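Side-chain contacts in mannitol dehydrogenase (Pseudomonas fluorescens, PDB 1LJ8), which binds NAD and, as a mannitol 2-dehydrogenase, probably oxidises mannitol to fructose with it: residues E68-K71 against A72-L76; T236-A239 against H240-Q243; S111-A114 against L115-K118. All coordinates share one frame; numbering follows the deposited sequence.

Contact 1: residues E68-K71 against A72-L76. With NAD (nicotinamide-adenine-dinucleotide), chain B.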
# COMPACT_ATOMS: atom_id res chain seq x y z
N GLU A 68 9.56 -6.57 12.80
CA GLU A 68 10.05 -5.26 12.36
C GLU A 68 9.25 -4.06 12.90
O GLU A 68 9.72 -2.92 12.83
CB GLU A 68 10.15 -5.15 10.82
CG GLU A 68 9.29 -6.10 10.00
CD GLU A 68 9.80 -7.53 10.01
OE1 GLU A 68 10.86 -7.83 9.38
OE2 GLU A 68 9.13 -8.38 10.64
N ASP A 69 8.07 -4.30 13.47
CA ASP A 69 7.27 -3.22 14.03
C ASP A 69 7.80 -2.71 15.39
O ASP A 69 7.39 -1.66 15.86
CB ASP A 69 5.82 -3.68 14.22
CG ASP A 69 5.17 -4.06 12.89
OD1 ASP A 69 5.52 -3.41 11.87
OD2 ASP A 69 4.34 -4.97 12.84
N ARG A 70 8.71 -3.46 16.01
CA ARG A 70 9.25 -3.04 17.31
C ARG A 70 9.98 -1.72 17.21
O ARG A 70 9.84 -0.86 18.08
CB ARG A 70 10.22 -4.11 17.86
CG ARG A 70 10.68 -3.91 19.34
CD ARG A 70 11.71 -5.00 19.68
NE ARG A 70 11.19 -6.25 19.14
CZ ARG A 70 11.92 -7.22 18.57
NH1 ARG A 70 13.25 -7.11 18.46
NH2 ARG A 70 11.29 -8.26 18.01
N LYS A 71 10.76 -1.55 16.16
CA LYS A 71 11.50 -0.29 15.99
C LYS A 71 10.53 0.88 15.84
O LYS A 71 10.76 1.92 16.42
CB LYS A 71 12.42 -0.34 14.77
CG LYS A 71 13.27 0.96 14.62
CD LYS A 71 14.39 0.82 13.60
CE LYS A 71 15.44 1.96 13.79
NZ LYS A 71 14.83 3.33 13.67
N ALA A 72 9.45 0.71 15.07
CA ALA A 72 8.46 1.79 14.92
C ALA A 72 7.86 2.16 16.31
O ALA A 72 7.74 3.33 16.68
CB ALA A 72 7.31 1.31 13.98
N ARG A 73 7.47 1.14 17.08
CA ARG A 73 6.88 1.38 18.38
C ARG A 73 7.87 2.13 19.29
O ARG A 73 7.50 3.10 19.94
CB ARG A 73 6.48 -0.01 18.99
CG ARG A 73 5.58 0.06 20.24
CD ARG A 73 6.37 0.42 21.54
NE ARG A 73 7.56 -0.42 21.74
CZ ARG A 73 7.53 -1.66 22.25
NH1 ARG A 73 6.37 -2.20 22.63
NH2 ARG A 73 8.66 -2.36 22.37
N ASP A 74 9.12 1.65 19.34
CA ASP A 74 10.12 2.28 20.20
C ASP A 74 10.40 3.73 19.77
O ASP A 74 10.45 4.61 20.62
CB ASP A 74 11.44 1.50 20.17
CG ASP A 74 11.33 0.13 20.86
OD1 ASP A 74 10.35 -0.11 21.58
OD2 ASP A 74 12.28 -0.67 20.69
N ASP A 75 10.50 3.96 18.46
CA ASP A 75 10.79 5.31 17.96
C ASP A 75 9.65 6.24 18.31
O ASP A 75 9.89 7.38 18.75
CB ASP A 75 11.01 5.32 16.44
CG ASP A 75 12.40 4.76 16.02
OD1 ASP A 75 13.29 4.59 16.87
OD2 ASP A 75 12.57 4.50 14.81
N LEU A 76 8.40 5.78 18.10
CA LEU A 76 7.28 6.63 18.42
C LEU A 76 7.15 6.82 19.95
O LEU A 76 6.90 7.92 20.42
CB LEU A 76 5.95 6.07 17.87
CG LEU A 76 5.80 6.08 16.35
CD1 LEU A 76 4.48 5.40 15.99
CD2 LEU A 76 5.85 7.52 15.83
PA NAD B . 5.67 0.34 5.30
O1A NAD B . 6.68 -0.58 4.83
O2A NAD B . 5.99 1.66 5.92
O5B NAD B . 4.73 -0.38 6.37
C5B NAD B . 4.08 -1.64 6.03
C4B NAD B . 3.42 -2.00 7.38
O4B NAD B . 2.67 -3.26 7.17
C3B NAD B . 4.41 -2.39 8.54
O3B NAD B . 3.80 -1.92 9.76
C2B NAD B . 4.47 -3.92 8.43
O2B NAD B . 4.88 -4.55 9.64
C1B NAD B . 3.02 -4.25 8.13
N9A NAD B . 2.79 -5.53 7.54
C8A NAD B . 3.38 -6.16 6.47
N7A NAD B . 2.84 -7.33 6.22
C5A NAD B . 1.84 -7.46 7.17
C6A NAD B . 0.93 -8.50 7.36
N6A NAD B . 0.84 -9.61 6.62
N1A NAD B . 0.03 -8.39 8.41
C2A NAD B . 0.02 -7.27 9.24
N3A NAD B . 0.91 -6.21 9.06
C4A NAD B . 1.80 -6.37 8.00
O3 NAD B . 4.69 0.56 4.07
PN NAD B . 3.71 1.78 3.69
O1N NAD B . 4.43 2.70 2.80
O2N NAD B . 3.18 2.31 4.94
O5D NAD B . 2.62 1.07 2.80
C5D NAD B . 1.77 0.13 3.44
C4D NAD B . 0.64 -0.07 2.53
O4D NAD B . -0.24 1.07 2.42
C3D NAD B . 0.94 -0.51 1.05
O3D NAD B . 1.31 -1.88 0.95
C2D NAD B . -0.31 -0.09 0.30
O2D NAD B . -1.29 -1.11 0.31
C1D NAD B . -0.77 1.18 1.07
N1N NAD B . -0.38 2.45 0.45
C2N NAD B . 0.92 3.00 0.46
C3N NAD B . 1.14 4.15 -0.25
C7N NAD B . 2.56 4.73 -0.27
O7N NAD B . 2.78 5.65 -1.08
N7N NAD B . 3.53 4.23 0.47
C4N NAD B . 0.06 4.79 -1.02
C5N NAD B . -1.25 4.22 -0.97
C6N NAD B . -1.50 3.03 -0.24
O HOH W 1 15.80 5.24 15.96
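The ammonium NZ of Lys71 is gripped from two directions: by Asp75 OD2 at 2.8 Å, a salt bridge, and by water 1. This is an i to i+4 ion pair on the first turns of helix 69-77, the helix that follows the second Rossmann strand, 59-64. Lys71 runs out extended from CG anti to the backbone N (chi1 -177°), and only the last torsion, chi4 -58°, turns NZ back toward the carboxylate, where it meets OD2 on its syn lone pair. Water 1 closes a ring by accepting from Lys71 NZ and donating to Asp75 OD1 at 2.7 Å. Asp69, in the first turn, holds the cofactor. Its OD1 accepts from both adenosine ribose hydroxyls, NAD O2B at 2.6 Å and NAD O3B at 3.1 Å, while Asp69 OD2 takes the backbone N-H of Arg66. An acidic residue just beyond the second strand that holds both ribose hydroxyls is a hallmark of NAD-binding Rossmann folds, and Asp69 fills that role here. The backbone of Asp69 works too, its O receiving Arg73 N at 3.1 Å. Arg70 lays its CG beside Asp74 OD2 and sends NE off to Glu109; Arg73 NH1 pairs with Asp110. The other side of the Arg73 guanidinium is spent on its neighbour: NE at 2.8 Å and NH2 at 2.9 Å both reach Asp74 OD1, from the same face of the carboxylate.

Contact 2: residues T236-A239 against H240-Q243; sequences TSTA and HRLQ
The imidazole of His240 and the hydroxyl of Ser237 meet obliquely, with Ser237 OG 3.3 Å from His240 CD2. The second flat group, the guanidinium of Arg241, has water 2 at its edge, in its plane, where NE donates to it at 3.1 Å. The methyl CG2 of Thr238 approaches that guanidinium obliquely, 3.7 Å from Arg241 NH2. Thr238 OG1 also bonds water 2, so the water bridges the two side chains, which lie alongside each other and point the same way. With OG1 of Thr238 at chi1 -64°, beside the backbone N, the methyl CG2 is the branch that lies anti to that N, and it touches Leu242 CD1 at 3.6 Å as well.

Ser237 caps the helix. With chi1 at 63° its OG sits between the backbone N and the carbonyl carbon, and from there it accepts the N-H of His240 at 3.2 Å, a nearly straight bond of 165°. The serine's carbonyl O then takes Arg241 N at 3.1 Å, the first turn's regular helical bond. With an alanine here, the amide of His240 would probably lose its capping acceptor and the imidazole the polar atom beside CD2. The far end of that ring is tied down separately, His240 NE2 donating to Ala368 O in the C-terminal domain, while Thr236 OG1 bonds Pro255 O. Taken together, this is a serine N-cap opening helix 238-248 near the cofactor site, with the third residue of the helix reaching across to the other domain.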
# COMPACT_ATOMS: atom_id res chain seq x y z
N THR A 236 11.16 6.54 5.00
CA THR A 236 11.92 7.58 5.65
C THR A 236 13.37 7.09 5.72
O THR A 236 13.76 6.37 6.59
CB THR A 236 11.39 7.85 7.07
OG1 THR A 236 10.09 8.47 6.93
CG2 THR A 236 12.34 8.81 7.85
N SER A 237 14.15 7.50 4.74
CA SER A 237 15.57 7.13 4.71
C SER A 237 16.32 8.12 5.64
O SER A 237 15.77 9.11 6.14
CB SER A 237 16.06 7.29 3.28
OG SER A 237 15.93 8.68 2.98
N THR A 238 17.59 7.84 5.89
CA THR A 238 18.35 8.75 6.71
C THR A 238 18.38 10.14 6.10
O THR A 238 18.29 11.14 6.80
CB THR A 238 19.79 8.23 6.87
OG1 THR A 238 19.73 7.00 7.57
CG2 THR A 238 20.64 9.21 7.65
N ALA A 239 18.53 10.21 4.78
CA ALA A 239 18.58 11.53 4.15
C ALA A 239 17.27 12.30 4.39
O ALA A 239 17.30 13.50 4.66
CB ALA A 239 18.82 11.36 2.64
N HIS A 240 16.14 11.61 4.28
CA HIS A 240 14.85 12.30 4.53
C HIS A 240 14.81 12.83 5.96
O HIS A 240 14.42 13.97 6.23
CB HIS A 240 13.70 11.32 4.25
CG HIS A 240 13.29 11.28 2.81
ND1 HIS A 240 12.75 12.38 2.17
CD2 HIS A 240 13.30 10.29 1.89
CE1 HIS A 240 12.45 12.07 0.92
NE2 HIS A 240 12.78 10.81 0.72
N ARG A 241 15.27 12.02 6.91
CA ARG A 241 15.25 12.44 8.31
C ARG A 241 16.21 13.61 8.55
O ARG A 241 15.90 14.57 9.26
CB ARG A 241 15.62 11.24 9.21
CG ARG A 241 15.85 11.57 10.68
CD ARG A 241 16.18 10.29 11.50
NE ARG A 241 17.49 9.66 11.20
CZ ARG A 241 18.69 10.13 11.54
NH1 ARG A 241 18.83 11.28 12.20
NH2 ARG A 241 19.78 9.40 11.26
N LEU A 242 17.39 13.55 7.95
CA LEU A 242 18.35 14.61 8.12
C LEU A 242 17.89 15.91 7.48
O LEU A 242 18.18 17.00 8.00
CB LEU A 242 19.73 14.19 7.54
CG LEU A 242 20.39 13.02 8.30
CD1 LEU A 242 21.72 12.66 7.60
CD2 LEU A 242 20.67 13.42 9.74
N GLN A 243 17.16 15.80 6.37
CA GLN A 243 16.69 17.01 5.69
C GLN A 243 15.73 17.78 6.62
O GLN A 243 15.73 19.01 6.69
CB GLN A 243 15.97 16.63 4.39
CG GLN A 243 15.43 17.84 3.63
CD GLN A 243 14.72 17.47 2.32
OE1 GLN A 243 14.15 16.36 2.16
NE2 GLN A 243 14.73 18.41 1.38
O HOH W 2 17.89 6.91 9.86

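Contact 3: residues S111-A114 against L115-K118; sequences SAQA and LIDK
Gln113 and Ile116 meet on this turn, Gln113 OE1 lying 3.7 Å from Ile116 CD1, the isoleucine pointing into the protein. The turn begins helix 112-119, which lies in the crossover of the Rossmann fold that carries the chain from strand 96-107 to strand 126-129. The packed flank is hydrophobic. Leu115 packs on Val63 of strand 59-64 and on Leu65, and it shares Phe168 of helix 165-178 with Ile116, which also meets Ala171. The looser side is that of the exposed Ala114 and the N-cap end at Ser111. Ser111 OG accepts Ala114 N at 2.9 Å, whereas its carbonyl O holds Leu115 N only weakly, at 3.4 Å. Further along, Ile116 N to Ala112 O (3.0 Å) and Asp117 N to Gln113 O (2.8 Å) are sound helical bonds. Gln113 leaves the helix with CG opposite its backbone N, then bends at chi2 (60°), which swings the amide over Asp117. There the two side chains cross at about a right angle. Gln175 joins them, accepting from Gln113 NE2 and donating to Asp117 OD1, which makes the pair a polar link to helix 165-178. Gln113 NE2 donates a hydrogen bond to Asp117 OD1 at 3.0 Å, from above the carboxylate, 49° out of its plane.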
# COMPACT_ATOMS: atom_id res chain seq x y z
N SER A 111 2.27 -9.48 24.02
CA SER A 111 1.13 -10.18 24.60
C SER A 111 0.00 -10.29 23.57
O SER A 111 -0.61 -9.28 23.23
CB SER A 111 0.58 -9.42 25.81
OG SER A 111 -0.67 -9.95 26.22
N ALA A 112 -0.28 -11.51 23.13
CA ALA A 112 -1.38 -11.71 22.19
C ALA A 112 -2.69 -11.27 22.85
O ALA A 112 -3.51 -10.57 22.25
CB ALA A 112 -1.48 -13.17 21.78
N GLN A 113 -2.89 -11.61 24.13
CA GLN A 113 -4.16 -11.27 24.78
C GLN A 113 -4.38 -9.77 25.01
O GLN A 113 -5.53 -9.29 24.94
CB GLN A 113 -4.32 -12.03 26.13
CG GLN A 113 -5.76 -11.91 26.71
CD GLN A 113 -6.84 -12.47 25.76
OE1 GLN A 113 -6.68 -13.53 25.16
NE2 GLN A 113 -7.94 -11.73 25.62
N ALA A 114 -3.29 -9.02 25.27
CA ALA A 114 -3.41 -7.57 25.46
C ALA A 114 -3.91 -6.96 24.14
O ALA A 114 -4.71 -6.04 24.17
CB ALA A 114 -2.05 -6.96 25.81
N LEU A 115 -3.43 -7.47 23.02
CA LEU A 115 -3.88 -6.96 21.72
C LEU A 115 -5.35 -7.34 21.46
O LEU A 115 -6.15 -6.53 20.95
CB LEU A 115 -2.98 -7.53 20.65
CG LEU A 115 -3.22 -7.13 19.22
CD1 LEU A 115 -3.51 -5.59 19.17
CD2 LEU A 115 -1.93 -7.54 18.39
N ILE A 116 -5.71 -8.58 21.77
CA ILE A 116 -7.11 -9.03 21.61
C ILE A 116 -8.01 -8.14 22.49
O ILE A 116 -9.08 -7.66 22.05
CB ILE A 116 -7.28 -10.55 22.01
CG1 ILE A 116 -6.49 -11.42 21.03
CG2 ILE A 116 -8.80 -10.95 22.04
CD1 ILE A 116 -6.35 -12.90 21.49
N ASP A 117 -7.56 -7.87 23.72
CA ASP A 117 -8.35 -7.03 24.64
C ASP A 117 -8.56 -5.63 24.07
O ASP A 117 -9.64 -5.05 24.20
CB ASP A 117 -7.65 -6.88 26.00
CG ASP A 117 -7.75 -8.14 26.86
OD1 ASP A 117 -8.59 -9.00 26.55
OD2 ASP A 117 -6.98 -8.25 27.85
N LYS A 118 -7.50 -5.08 23.49
CA LYS A 118 -7.60 -3.73 22.89
C LYS A 118 -8.61 -3.76 21.74
O LYS A 118 -9.49 -2.90 21.65
CB LYS A 118 -6.22 -3.30 22.36
CG LYS A 118 -6.23 -1.94 21.59
CD LYS A 118 -6.71 -0.77 22.48
CE LYS A 118 -5.69 -0.42 23.57
NZ LYS A 118 -6.18 0.75 24.39

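In the fold
All three contacts are first turns of helices in the NAD-binding Rossmann domain. Along the chain they come in the order 1, 3, 2: helix 69-77 after strand 59-64, helix 112-119 after strand 96-107, and helix 238-248 after strand 227-230, which belongs to a separate small sheet. Contact 1 lies between the others, its centre about 17 Å from that of contact 2 and 18 Å from that of contact 3, whose own centres are about 34 Å apart. None touches another. The nearest side chains of contacts 2 and 3 stay about 8 and 9 Å from the cofactor, so these turns lie near the NAD site; of the three contacts, contact 1 is the one that touches NAD.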